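Local coordinates for protein xyloglucan-specific endo-beta-1,4-glucanase BoGH9A (PDB 6DHT) that hydrolyses internal beta-1,4-glucosidic linkages in the backbone of xyloglucan, releasing xyloglucan oligosaccharides at the cell surface of the gut bacterium Bacteroides ovatus, at residues G512-P520 with A531-D539; W166-K174 with V249-R258. One frame throughout, in Å; residues are numbered along the deposited sequence.

Contact 1: residues G512-P520 with A531-D539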
ATOM      1  N   GLY A 512      -0.344  -3.807  12.250  1.00 12.87           N
ATOM      2  CA  GLY A 512       0.215  -3.762  10.906  1.00 13.25           C
ATOM      3  C   GLY A 512      -0.429  -2.795   9.935  1.00 12.04           C
ATOM      4  O   GLY A 512      -0.005  -2.757   8.775  1.00 13.78           O
ATOM      5  N   PHE A 513      -1.428  -2.019  10.363  1.00 11.80           N
ATOM      6  CA  PHE A 513      -2.137  -1.114   9.469  1.00 12.10           C
ATOM      7  C   PHE A 513      -1.603   0.300   9.490  1.00 12.53           C
ATOM      8  O   PHE A 513      -1.486   0.894  10.545  1.00 12.28           O
ATOM      9  CB  PHE A 513      -3.621  -1.064   9.839  1.00 11.48           C
ATOM     10  CG  PHE A 513      -4.361  -2.342   9.551  1.00 12.02           C
ATOM     11  CD1 PHE A 513      -4.373  -3.376  10.456  1.00 15.45           C
ATOM     12  CD2 PHE A 513      -5.055  -2.503   8.368  1.00 15.08           C
ATOM     13  CE1 PHE A 513      -5.064  -4.585  10.151  1.00 15.97           C
ATOM     14  CE2 PHE A 513      -5.755  -3.686   8.063  1.00 17.20           C
ATOM     15  CZ  PHE A 513      -5.768  -4.713   8.970  1.00 13.00           C
ATOM     16  N   LEU A 514      -1.317   0.847   8.309  1.00 11.79           N
ATOM     17  CA  LEU A 514      -0.962   2.241   8.129  1.00 11.75           C
ATOM     18  C   LEU A 514      -2.233   3.079   8.120  1.00 12.17           C
ATOM     19  O   LEU A 514      -3.105   2.887   7.258  1.00 14.33           O
ATOM     20  CB  LEU A 514      -0.243   2.431   6.791  1.00 12.43           C
ATOM     21  CG  LEU A 514       0.174   3.873   6.470  1.00 12.92           C
ATOM     22  CD1 LEU A 514       1.049   4.490   7.531  1.00 16.19           C
ATOM     23  CD2 LEU A 514       0.911   3.862   5.140  1.00 16.09           C
ATOM     24  N   VAL A 515      -2.352   4.000   9.055  1.00 11.21           N
ATOM     25  CA  VAL A 515      -3.528   4.863   9.028  1.00 11.44           C
ATOM     26  C   VAL A 515      -3.346   5.984   8.001  1.00 13.71           C
ATOM     27  O   VAL A 515      -2.232   6.306   7.605  1.00 14.03           O
ATOM     28  CB  VAL A 515      -3.877   5.440  10.445  1.00 11.69           C
ATOM     29  CG1 VAL A 515      -4.133   4.307  11.414  1.00 11.71           C
ATOM     30  CG2 VAL A 515      -2.774   6.345  10.963  1.00 13.11           C
ATOM     31  N   GLY A 516      -4.440   6.593   7.559  1.00 12.89           N
ATOM     32  CA  GLY A 516      -4.383   7.554   6.469  1.00 13.89           C
ATOM     33  C   GLY A 516      -3.490   8.758   6.730  1.00 14.36           C
ATOM     34  O   GLY A 516      -2.765   9.217   5.853  1.00 15.12           O
ATOM     35  N   GLY A 517      -3.575   9.309   7.939  1.00 13.10           N
ATOM     36  CA  GLY A 517      -2.700  10.373   8.394  1.00 14.94           C
ATOM     37  C   GLY A 517      -3.328  11.740   8.353  1.00 14.94           C
ATOM     38  O   GLY A 517      -4.505  11.885   8.007  1.00 14.91           O
ATOM     39  N   PRO A 518      -2.518  12.745   8.684  1.00 14.72           N
ATOM     40  CA  PRO A 518      -3.015  14.125   8.807  1.00 16.54           C
ATOM     41  C   PRO A 518      -3.734  14.585   7.563  1.00 19.16           C
ATOM     42  O   PRO A 518      -3.227  14.419   6.469  1.00 18.41           O
ATOM     43  CB  PRO A 518      -1.735  14.947   8.997  1.00 20.10           C
ATOM     44  CG  PRO A 518      -0.725  14.012   9.509  1.00 20.90           C
ATOM     45  CD  PRO A 518      -1.082  12.642   8.975  1.00 16.44           C
ATOM     46  N   ASN A 519      -4.875  15.240   7.756  1.00 18.35           N
ATOM     47  CA  ASN A 519      -5.795  15.595   6.684  1.00 16.43           C
ATOM     48  C   ASN A 519      -6.626  16.790   7.146  1.00 23.34           C
ATOM     49  O   ASN A 519      -7.556  16.611   7.906  1.00 24.44           O
ATOM     50  CB  ASN A 519      -6.703  14.401   6.366  1.00 18.15           C
ATOM     51  CG  ASN A 519      -7.779  14.705   5.324  1.00 18.99           C
ATOM     52  OD1 ASN A 519      -8.748  13.949   5.176  1.00 23.04           O
ATOM     53  ND2 ASN A 519      -7.595  15.771   4.567  1.00 20.42           N
ATOM     54  N   PRO A 520      -6.265  18.000   6.700  1.00 22.48           N
ATOM     55  CA  PRO A 520      -6.982  19.215   7.123  1.00 26.67           C
ATOM     56  C   PRO A 520      -8.211  19.474   6.271  1.00 30.83           C
ATOM     57  O   PRO A 520      -8.626  18.578   5.538  1.00 34.39           O
ATOM     58  CB  PRO A 520      -5.948  20.314   6.898  1.00 31.45           C
ATOM     59  CG  PRO A 520      -5.113  19.829   5.796  1.00 34.21           C
ATOM     60  CD  PRO A 520      -5.050  18.323   5.935  1.00 28.08           C
ATOM     61  N   ALA A 531      -5.006  25.838  11.567  1.00 45.66           N
ATOM     62  CA  ALA A 531      -4.159  24.893  12.290  1.00 46.10           C
ATOM     63  C   ALA A 531      -3.081  24.333  11.351  1.00 49.79           C
ATOM     64  O   ALA A 531      -3.150  24.534  10.135  1.00 43.08           O
ATOM     65  CB  ALA A 531      -5.011  23.765  12.883  1.00 38.01           C
ATOM     66  N   SER A 532      -2.088  23.643  11.915  1.00 36.53           N
ATOM     67  CA  SER A 532      -1.014  23.058  11.119  1.00 28.19           C
ATOM     68  C   SER A 532      -1.496  21.793  10.383  1.00 28.39           C
ATOM     69  O   SER A 532      -1.971  20.849  11.015  1.00 24.64           O
ATOM     70  CB  SER A 532       0.179  22.721  12.009  1.00 28.97           C
ATOM     71  OG  SER A 532       0.836  23.895  12.467  1.00 34.89           O
ATOM     72  N   PRO A 533      -1.383  21.776   9.044  1.00 23.50           N
ATOM     73  CA  PRO A 533      -1.880  20.632   8.274  1.00 23.55           C
ATOM     74  C   PRO A 533      -1.249  19.304   8.675  1.00 20.02           C
ATOM     75  O   PRO A 533      -1.965  18.296   8.624  1.00 22.28           O
ATOM     76  CB  PRO A 533      -1.475  20.961   6.830  1.00 28.11           C
ATOM     77  CG  PRO A 533      -1.135  22.342   6.805  1.00 34.78           C
ATOM     78  CD  PRO A 533      -0.714  22.753   8.174  1.00 25.85           C
ATOM     79  N   ASP A 534       0.029  19.303   9.051  1.00 19.57           N
ATOM     80  CA  ASP A 534       0.725  18.060   9.405  1.00 18.64           C
ATOM     81  C   ASP A 534       0.399  17.571  10.820  1.00 21.12           C
ATOM     82  O   ASP A 534       0.896  16.536  11.273  1.00 19.71           O
ATOM     83  CB  ASP A 534       2.240  18.157   9.153  1.00 19.89           C
ATOM     84  CG  ASP A 534       2.921  19.310   9.867  1.00 18.00           C
ATOM     85  OD1 ASP A 534       2.231  20.191  10.434  1.00 19.94           O
ATOM     86  OD2 ASP A 534       4.166  19.352   9.848  1.00 19.12           O
ATOM     87  N   GLU A 535      -0.453  18.323  11.515  1.00 17.96           N
ATOM     88  CA  GLU A 535      -0.896  17.957  12.847  1.00 18.28           C
ATOM     89  C   GLU A 535      -2.406  17.685  12.887  1.00 18.78           C
ATOM     90  O   GLU A 535      -2.979  17.431  13.954  1.00 19.91           O
ATOM     91  CB  GLU A 535      -0.523  19.085  13.819  1.00 21.75           C
ATOM     92  CG  GLU A 535       0.981  19.324  13.948  1.00 24.93           C
ATOM     93  CD  GLU A 535       1.323  20.440  14.930  1.00 30.14           C
ATOM     94  OE1 GLU A 535       0.411  20.920  15.636  1.00 39.09           O
ATOM     95  OE2 GLU A 535       2.501  20.836  14.988  1.00 26.67           O
ATOM     96  N   SER A 536      -3.048  17.727  11.720  1.00 17.67           N
ATOM     97  CA  SER A 536      -4.482  17.478  11.608  1.00 15.64           C
ATOM     98  C   SER A 536      -4.806  15.990  11.618  1.00 15.30           C
ATOM     99  O   SER A 536      -5.392  15.467  10.671  1.00 17.83           O
ATOM    100  CB  SER A 536      -5.054  18.103  10.340  1.00 21.42           C
ATOM    101  OG  SER A 536      -4.884  19.509  10.380  1.00 31.22           O
ATOM    102  N   TYR A 537      -4.476  15.351  12.730  1.00 17.72           N
ATOM    103  CA  TYR A 537      -4.615  13.913  12.906  1.00 17.46           C
ATOM    104  C   TYR A 537      -5.215  13.677  14.297  1.00 14.56           C
ATOM    105  O   TYR A 537      -4.764  14.281  15.266  1.00 17.41           O
ATOM    106  CB  TYR A 537      -3.223  13.212  12.765  1.00 16.73           C
ATOM    107  CG  TYR A 537      -3.275  11.783  13.239  1.00 15.11           C
ATOM    108  CD1 TYR A 537      -3.873  10.807  12.454  1.00 14.58           C
ATOM    109  CD2 TYR A 537      -2.789  11.416  14.483  1.00 14.35           C
ATOM    110  CE1 TYR A 537      -3.994   9.526  12.894  1.00 12.99           C
ATOM    111  CE2 TYR A 537      -2.935  10.123  14.951  1.00 14.45           C
ATOM    112  CZ  TYR A 537      -3.513   9.178  14.124  1.00 14.50           C
ATOM    113  OH  TYR A 537      -3.699   7.892  14.573  1.00 15.08           O
ATOM    114  N   VAL A 538      -6.219  12.819  14.359  1.00 16.25           N
ATOM    115  CA  VAL A 538      -6.780  12.363  15.624  1.00 16.58           C
ATOM    116  C   VAL A 538      -6.889  10.841  15.658  1.00 13.33           C
ATOM    117  O   VAL A 538      -7.421  10.227  14.750  1.00 16.26           O
ATOM    118  CB  VAL A 538      -8.205  12.987  15.908  1.00 18.93           C
ATOM    119  CG1 VAL A 538      -8.061  14.447  16.246  1.00 22.57           C
ATOM    120  CG2 VAL A 538      -9.155  12.781  14.743  1.00 19.55           C
ATOM    121  N   ASP A 539      -6.415  10.269  16.764  1.00 15.28           N
ATOM    122  CA  ASP A 539      -6.490   8.835  16.978  1.00 15.01           C
ATOM    123  C   ASP A 539      -7.802   8.482  17.693  1.00 15.04           C
ATOM    124  O   ASP A 539      -7.825   8.173  18.893  1.00 16.47           O
ATOM    125  CB  ASP A 539      -5.267   8.378  17.755  1.00 16.20           C
ATOM    126  CG  ASP A 539      -5.231   6.874  17.969  1.00 13.12           C
ATOM    127  OD1 ASP A 539      -5.848   6.138  17.168  1.00 13.67           O
ATOM    128  OD2 ASP A 539      -4.559   6.475  18.962  1.00 15.55           O
TER

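Contact 2: residues W166-K174 with V249-R258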
ATOM      1  N   TRP A 166     -10.555  -9.973   0.449  1.00 14.82           N
ATOM      2  CA  TRP A 166     -10.377  -9.170   1.649  1.00 13.40           C
ATOM      3  C   TRP A 166     -11.483  -8.126   1.844  1.00 12.72           C
ATOM      4  O   TRP A 166     -11.960  -7.552   0.879  1.00 13.76           O
ATOM      5  CB  TRP A 166      -9.064  -8.378   1.604  1.00 13.43           C
ATOM      6  CG  TRP A 166      -7.826  -9.173   1.309  1.00 12.56           C
ATOM      7  CD1 TRP A 166      -7.340 -10.231   2.014  1.00 12.46           C
ATOM      8  CD2 TRP A 166      -6.899  -8.931   0.244  1.00 11.88           C
ATOM      9  NE1 TRP A 166      -6.164 -10.674   1.442  1.00 12.60           N
ATOM     10  CE2 TRP A 166      -5.873  -9.890   0.355  1.00 10.66           C
ATOM     11  CE3 TRP A 166      -6.838  -7.993  -0.784  1.00 12.45           C
ATOM     12  CZ2 TRP A 166      -4.798  -9.921  -0.518  1.00 11.26           C
ATOM     13  CZ3 TRP A 166      -5.761  -8.025  -1.648  1.00 12.98           C
ATOM     14  CH2 TRP A 166      -4.758  -8.975  -1.505  1.00 12.87           C
ATOM     15  N   TYR A 167     -11.806  -7.814   3.089  1.00 12.88           N
ATOM     16  CA  TYR A 167     -12.471  -6.563   3.380  1.00 14.93           C
ATOM     17  C   TYR A 167     -11.572  -5.428   2.881  1.00 13.88           C
ATOM     18  O   TYR A 167     -10.355  -5.449   3.083  1.00 13.20           O
ATOM     19  CB  TYR A 167     -12.693  -6.388   4.865  1.00 15.18           C
ATOM     20  CG  TYR A 167     -13.577  -7.409   5.529  1.00 15.38           C
ATOM     21  CD1 TYR A 167     -14.838  -7.696   5.037  1.00 15.21           C
ATOM     22  CD2 TYR A 167     -13.145  -8.077   6.677  1.00 14.53           C
ATOM     23  CE1 TYR A 167     -15.641  -8.621   5.670  1.00 14.23           C
ATOM     24  CE2 TYR A 167     -13.941  -9.014   7.298  1.00 16.71           C
ATOM     25  CZ  TYR A 167     -15.191  -9.267   6.789  1.00 14.88           C
ATOM     26  OH  TYR A 167     -15.996 -10.206   7.397  1.00 18.50           O
ATOM     27  N   ASP A 168     -12.152  -4.415   2.254  1.00 12.94           N
ATOM     28  CA  ASP A 168     -11.363  -3.342   1.668  1.00 13.77           C
ATOM     29  C   ASP A 168     -10.589  -2.513   2.683  1.00 13.55           C
ATOM     30  O   ASP A 168      -9.464  -2.067   2.407  1.00 12.59           O
ATOM     31  CB  ASP A 168     -12.265  -2.394   0.897  1.00 15.07           C
ATOM     32  CG  ASP A 168     -11.508  -1.516  -0.066  1.00 15.10           C
ATOM     33  OD1 ASP A 168     -10.734  -2.053  -0.894  1.00 14.68           O
ATOM     34  OD2 ASP A 168     -11.712  -0.294  -0.031  1.00 14.83           O
ATOM     35  N   ALA A 169     -11.195  -2.208   3.833  1.00 12.48           N
ATOM     36  CA  ALA A 169     -10.705  -1.103   4.619  1.00 13.87           C
ATOM     37  C   ALA A 169     -11.379  -1.102   5.977  1.00 14.10           C
ATOM     38  O   ALA A 169     -11.516  -2.154   6.601  1.00 13.27           O
ATOM     39  CB  ALA A 169     -10.993   0.195   3.856  1.00 14.11           C
ATOM     40  N   GLY A 170     -11.801   0.074   6.441  1.00 13.88           N
ATOM     41  CA  GLY A 170     -12.567   0.143   7.664  1.00 14.99           C
ATOM     42  C   GLY A 170     -13.977  -0.389   7.514  1.00 13.48           C
ATOM     43  O   GLY A 170     -14.664  -0.572   8.541  1.00 15.32           O
ATOM     44  N   ASP A 171     -14.417  -0.608   6.277  1.00 13.20           N
ATOM     45  CA  ASP A 171     -15.718  -1.216   5.928  1.00 14.71           C
ATOM     46  C   ASP A 171     -15.543  -2.667   5.467  1.00 16.75           C
ATOM     47  O   ASP A 171     -14.403  -3.156   5.300  1.00 16.50           O
ATOM     48  CB  ASP A 171     -16.437  -0.406   4.842  1.00 13.35           C
ATOM     49  CG  ASP A 171     -15.736  -0.437   3.512  1.00 14.19           C
ATOM     50  OD1 ASP A 171     -14.551  -0.002   3.485  1.00 16.10           O
ATOM     51  OD2 ASP A 171     -16.394  -0.843   2.526  1.00 14.30           O
ATOM     52  N   TYR A 172     -16.657  -3.347   5.197  1.00 14.31           N
ATOM     53  CA  TYR A 172     -16.662  -4.787   4.957  1.00 14.43           C
ATOM     54  C   TYR A 172     -16.990  -5.179   3.510  1.00 14.00           C
ATOM     55  O   TYR A 172     -17.256  -6.332   3.229  1.00 16.63           O
ATOM     56  CB  TYR A 172     -17.677  -5.444   5.903  1.00 15.05           C
ATOM     57  CG  TYR A 172     -17.354  -5.428   7.382  1.00 15.56           C
ATOM     58  CD1 TYR A 172     -16.088  -5.772   7.871  1.00 16.21           C
ATOM     59  CD2 TYR A 172     -18.338  -5.097   8.320  1.00 14.82           C
ATOM     60  CE1 TYR A 172     -15.828  -5.795   9.226  1.00 13.59           C
ATOM     61  CE2 TYR A 172     -18.085  -5.112   9.657  1.00 16.98           C
ATOM     62  CZ  TYR A 172     -16.825  -5.443  10.144  1.00 14.95           C
ATOM     63  OH  TYR A 172     -16.515  -5.480  11.483  1.00 17.03           O
ATOM     64  N   ASN A 173     -16.929  -4.220   2.595  1.00 16.02           N
ATOM     65  CA  ASN A 173     -17.194  -4.472   1.193  1.00 16.45           C
ATOM     66  C   ASN A 173     -15.929  -4.822   0.411  1.00 15.20           C
ATOM     67  O   ASN A 173     -14.833  -4.637   0.943  1.00 14.38           O
ATOM     68  CB  ASN A 173     -17.923  -3.253   0.635  1.00 15.15           C
ATOM     69  CG  ASN A 173     -19.166  -2.938   1.450  1.00 16.46           C
ATOM     70  OD1 ASN A 173     -20.113  -3.728   1.429  1.00 19.14           O
ATOM     71  ND2 ASN A 173     -19.125  -1.872   2.233  1.00 19.09           N
ATOM     72  N   LYS A 174     -16.070  -5.360  -0.786  1.00 13.82           N
ATOM     73  CA  LYS A 174     -14.931  -5.879  -1.558  1.00 13.41           C
ATOM     74  C   LYS A 174     -14.975  -5.232  -2.922  1.00 14.91           C
ATOM     75  O   LYS A 174     -15.990  -5.327  -3.610  1.00 17.37           O
ATOM     76  CB  LYS A 174     -15.011  -7.396  -1.674  1.00 15.57           C
ATOM     77  CG  LYS A 174     -15.165  -8.079  -0.322  1.00 17.32           C
ATOM     78  CD  LYS A 174     -15.077  -9.577  -0.362  1.00 17.80           C
ATOM     79  CE  LYS A 174     -16.108 -10.180  -1.296  1.00 18.33           C
ATOM     80  NZ  LYS A 174     -16.246 -11.638  -1.088  1.00 16.33           N
ATOM     81  N   VAL A 249     -20.035  -3.042  13.951  1.00 18.63           N
ATOM     82  CA  VAL A 249     -20.417  -4.332  14.495  1.00 19.61           C
ATOM     83  C   VAL A 249     -19.491  -5.416  13.962  1.00 18.85           C
ATOM     84  O   VAL A 249     -18.810  -5.210  12.955  1.00 18.83           O
ATOM     85  CB  VAL A 249     -21.859  -4.686  14.112  1.00 23.81           C
ATOM     86  CG1 VAL A 249     -22.815  -3.594  14.613  1.00 22.03           C
ATOM     87  CG2 VAL A 249     -22.031  -4.846  12.632  1.00 24.91           C
ATOM     88  N   LYS A 250     -19.475  -6.563  14.627  1.00 18.64           N
ATOM     89  CA  LYS A 250     -18.648  -7.677  14.195  1.00 18.08           C
ATOM     90  C   LYS A 250     -19.167  -8.255  12.882  1.00 21.20           C
ATOM     91  O   LYS A 250     -20.357  -8.188  12.591  1.00 19.03           O
ATOM     92  CB  LYS A 250     -18.653  -8.783  15.246  1.00 18.55           C
ATOM     93  CG  LYS A 250     -18.091  -8.440  16.588  1.00 23.32           C
ATOM     94  CD  LYS A 250     -18.467  -9.552  17.590  1.00 32.10           C
ATOM     95  CE  LYS A 250     -18.221  -9.159  19.036  1.00 39.66           C
ATOM     96  NZ  LYS A 250     -16.820  -9.415  19.433  1.00 44.33           N
ATOM     97  N   PRO A 251     -18.284  -8.849  12.073  1.00 18.71           N
ATOM     98  CA  PRO A 251     -18.798  -9.435  10.828  1.00 18.70           C
ATOM     99  C   PRO A 251     -19.963 -10.431  11.001  1.00 22.45           C
ATOM    100  O   PRO A 251     -20.909 -10.414  10.212  1.00 22.09           O
ATOM    101  CB  PRO A 251     -17.564 -10.133  10.249  1.00 20.38           C
ATOM    102  CG  PRO A 251     -16.432  -9.312  10.721  1.00 18.64           C
ATOM    103  CD  PRO A 251     -16.813  -8.854  12.111  1.00 21.35           C
ATOM    104  N   VAL A 252     -19.920 -11.264  12.035  1.00 21.88           N
ATOM    105  CA  VAL A 252     -20.984 -12.242  12.240  1.00 23.74           C
ATOM    106  C   VAL A 252     -22.334 -11.606  12.563  1.00 24.23           C
ATOM    107  O   VAL A 252     -23.371 -12.256  12.423  1.00 31.78           O
ATOM    108  CB  VAL A 252     -20.615 -13.267  13.324  1.00 26.62           C
ATOM    109  CG1 VAL A 252     -19.454 -14.128  12.853  1.00 30.23           C
ATOM    110  CG2 VAL A 252     -20.297 -12.588  14.621  1.00 25.86           C
ATOM    111  N   ASP A 253     -22.326 -10.342  12.980  1.00 24.21           N
ATOM    112  CA  ASP A 253     -23.566  -9.619  13.287  1.00 23.26           C
ATOM    113  C   ASP A 253     -24.100  -8.768  12.119  1.00 29.16           C
ATOM    114  O   ASP A 253     -25.125  -8.079  12.248  1.00 25.53           O
ATOM    115  CB  ASP A 253     -23.346  -8.777  14.542  1.00 26.37           C
ATOM    116  CG  ASP A 253     -22.980  -9.634  15.748  1.00 30.23           C
ATOM    117  OD1 ASP A 253     -23.490 -10.770  15.837  1.00 35.67           O
ATOM    118  OD2 ASP A 253     -22.174  -9.203  16.586  1.00 32.04           O
ATOM    119  N   CYS A 254     -23.425  -8.834  10.975  1.00 23.93           N
ATOM    120  CA  CYS A 254     -23.860  -8.093   9.800  1.00 22.30           C
ATOM    121  C   CYS A 254     -25.019  -8.812   9.130  1.00 22.72           C
ATOM    122  O   CYS A 254     -24.989 -10.032   8.974  1.00 24.39           O
ATOM    123  CB  CYS A 254     -22.702  -7.931   8.811  1.00 21.63           C
ATOM    124  SG  CYS A 254     -21.444  -6.786   9.380  1.00 20.62           S
ATOM    125  N   LYS A 255     -26.043  -8.067   8.736  1.00 23.97           N
ATOM    126  CA  LYS A 255     -27.260  -8.697   8.239  1.00 21.22           C
ATOM    127  C   LYS A 255     -27.745  -8.163   6.901  1.00 22.45           C
ATOM    128  O   LYS A 255     -28.646  -8.744   6.309  1.00 27.40           O
ATOM    129  CB  LYS A 255     -28.357  -8.585   9.304  1.00 24.30           C
ATOM    130  CG  LYS A 255     -28.026  -9.408  10.541  1.00 27.10           C
ATOM    131  CD  LYS A 255     -28.990  -9.204  11.687  1.00 41.55           C
ATOM    132  CE  LYS A 255     -28.411  -9.804  12.970  1.00 51.97           C
ATOM    133  NZ  LYS A 255     -27.708 -11.113  12.742  1.00 54.51           N
ATOM    134  N   GLN A 256     -27.174  -7.067   6.416  1.00 24.32           N
ATOM    135  CA  GLN A 256     -27.576  -6.538   5.113  1.00 26.16           C
ATOM    136  C   GLN A 256     -27.315  -7.512   3.971  1.00 27.50           C
ATOM    137  O   GLN A 256     -26.382  -8.317   4.013  1.00 23.07           O
ATOM    138  CB  GLN A 256     -26.878  -5.222   4.806  1.00 25.83           C
ATOM    139  CG  GLN A 256     -27.415  -4.022   5.516  1.00 23.94           C
ATOM    140  CD  GLN A 256     -26.803  -2.742   4.983  1.00 23.86           C
ATOM    141  OE1 GLN A 256     -27.119  -2.298   3.875  1.00 23.89           O
ATOM    142  NE2 GLN A 256     -25.875  -2.173   5.742  1.00 24.42           N
ATOM    143  N   GLN A 257     -28.139  -7.427   2.936  1.00 26.23           N
ATOM    144  CA  GLN A 257     -27.978  -8.269   1.761  1.00 28.05           C
ATOM    145  C   GLN A 257     -26.752  -7.807   0.961  1.00 23.13           C
ATOM    146  O   GLN A 257     -26.489  -6.605   0.870  1.00 23.20           O
ATOM    147  CB  GLN A 257     -29.254  -8.217   0.896  1.00 28.90           C
ATOM    148  CG  GLN A 257     -29.178  -8.933  -0.446  1.00 32.58           C
ATOM    149  CD  GLN A 257     -28.970 -10.436  -0.313  1.00 45.10           C
ATOM    150  OE1 GLN A 257     -27.953 -10.975  -0.769  1.00 41.66           O
ATOM    151  NE2 GLN A 257     -29.938 -11.124   0.296  1.00 43.90           N
ATOM    152  N   ARG A 258     -26.042  -8.773   0.383  1.00 23.92           N
ATOM    153  CA  ARG A 258     -24.844  -8.514  -0.431  1.00 23.82           C
ATOM    154  C   ARG A 258     -25.166  -8.572  -1.921  1.00 22.72           C
ATOM    155  O   ARG A 258     -25.866  -9.484  -2.379  1.00 24.16           O
ATOM    156  CB  ARG A 258     -23.745  -9.533  -0.084  1.00 22.94           C
ATOM    157  CG  ARG A 258     -23.300  -9.498   1.375  1.00 19.42           C
ATOM    158  CD  ARG A 258     -22.301  -8.394   1.646  1.00 22.20           C
ATOM    159  NE  ARG A 258     -20.921  -8.870   1.544  1.00 18.28           N
ATOM    160  CZ  ARG A 258     -19.868  -8.175   1.982  1.00 20.29           C
ATOM    161  NH1 ARG A 258     -20.001  -6.967   2.497  1.00 19.42           N
ATOM    162  NH2 ARG A 258     -18.656  -8.696   1.862  1.00 20.14           N
TER

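Contact 1: residues G512-P520 with A531-D539
Pro518 and Asn519 lie against the inverse gamma turn centred on Ser536, in the long loop that leads to helix 544-547 of this family 9 glycoside hydrolase. One backbone bond joins the two segments: Asn519 N donates to Ser536 O over 3.0 Å, nearly straight at 162°. The same oxygen is approached by Pro518 CA at 3.3 Å, a CA-H...O contact, so two successive residues converge on it. The pyrrolidine ring of Pro518 lies by the 3-10 turn 533-535, with CB 3.4 Å from Pro533 O and CG near Asp534 O. Farther along, Pro520 CG meets Pro533 CB at 3.9 Å.

Tyr537 extends the contact toward Val515. Its CG is anti to the backbone N (chi1 167°), which carries the ring past Gly517 until CE1 lies 3.9 Å from Val515 CG2; the two side chains cross at about a right angle. Tyr537 OH is hydrogen-bonded to Asn547, which also binds Asp539, predicted to belong to the active site, so the packing adjoins the probable catalytic centre. Behind the gamma turn, Ser532 O fastens the 3-10 turn by accepting from Glu535 N on one face of its plane and from Ser536 OG, at 3.3 Å, on the other.

Contact 2: residues W166-K174 with V249-R258
Tyr172 O is gripped end-on by both terminal nitrogens of Arg258, with NH1 at 2.9 Å and NH2 at 3.1 Å from that oxygen. The carbonyl oxygen lies almost in the guanidinium plane, but the two donors reach it differently: NH2 comes in the carbonyl plane, with a C=O...N angle of 159°, whereas NH1 stands well above it. Bends at chi2 (-81°) and chi3 (-94°) shape the arginine chain that makes this grip. Its NE forms a salt bridge with Asp140, which also pairs with Lys174; the shared carboxylate probably offsets the charge of two cations lying close together.

The far end of the same tyrosine is held separately. Tyr172 OH donates to Val249 O over 2.7 Å, with the acceptor at the ring edge, and so the residue is tied to 249-258 through both its backbone and its phenol. Pro251 fits beside this bond, its CD 3.4 Å from Tyr172 OH and its CG 3.9 Å from Tyr172 CE1, while CB touches Tyr167 OH, itself hydrogen-bonded to His138. Cys254 SG makes an oblique sulfur-aromatic contact, 3.7 Å from Tyr172 CD2. Within 166-174, Tyr172 CD1 sits over the centre of one Tyr167 ring face.

Next to Tyr172 is Asp171, the predicted nucleophile. Asn173 ND2 binds Asp171 OD2 at 2.9 Å on its anti lone pair, and Tyr175 OH bonds to that oxygen too, so these two neighbours in sequence probably help to position the carboxylate. Helix 499-503 packs on Tyr172 and Pro251 through Leu500. Lys174 opens strand 174-175 and Arg258 immediately precedes strand 259-260; Leu240 of strand 239-241, which lies between those two strands in the mixed sheet, touches both side chains.

How the contacts relate
From the N terminus, segment 166-174 comes first. Contact 2 closes a loop of 74 intervening residues, half of them helical, when the chain returns at 249-258, joining the loop before strand 174-175 to the loop before strand 259-260. Contact 1 opens much later and spans only ten residues, none modelled, drawing together two parts of the loop between helices 499-503 and 544-547. The two loops therefore follow in series, neither nested nor crossed. The centres of contacts 1 and 2 are 25 Å apart, yet the nearest atoms of contacts 1 and 2 are about 6 Å apart, without touching. Asp171 and Asp539, both predicted active-site residues, lie in these segments without touching the partner segment.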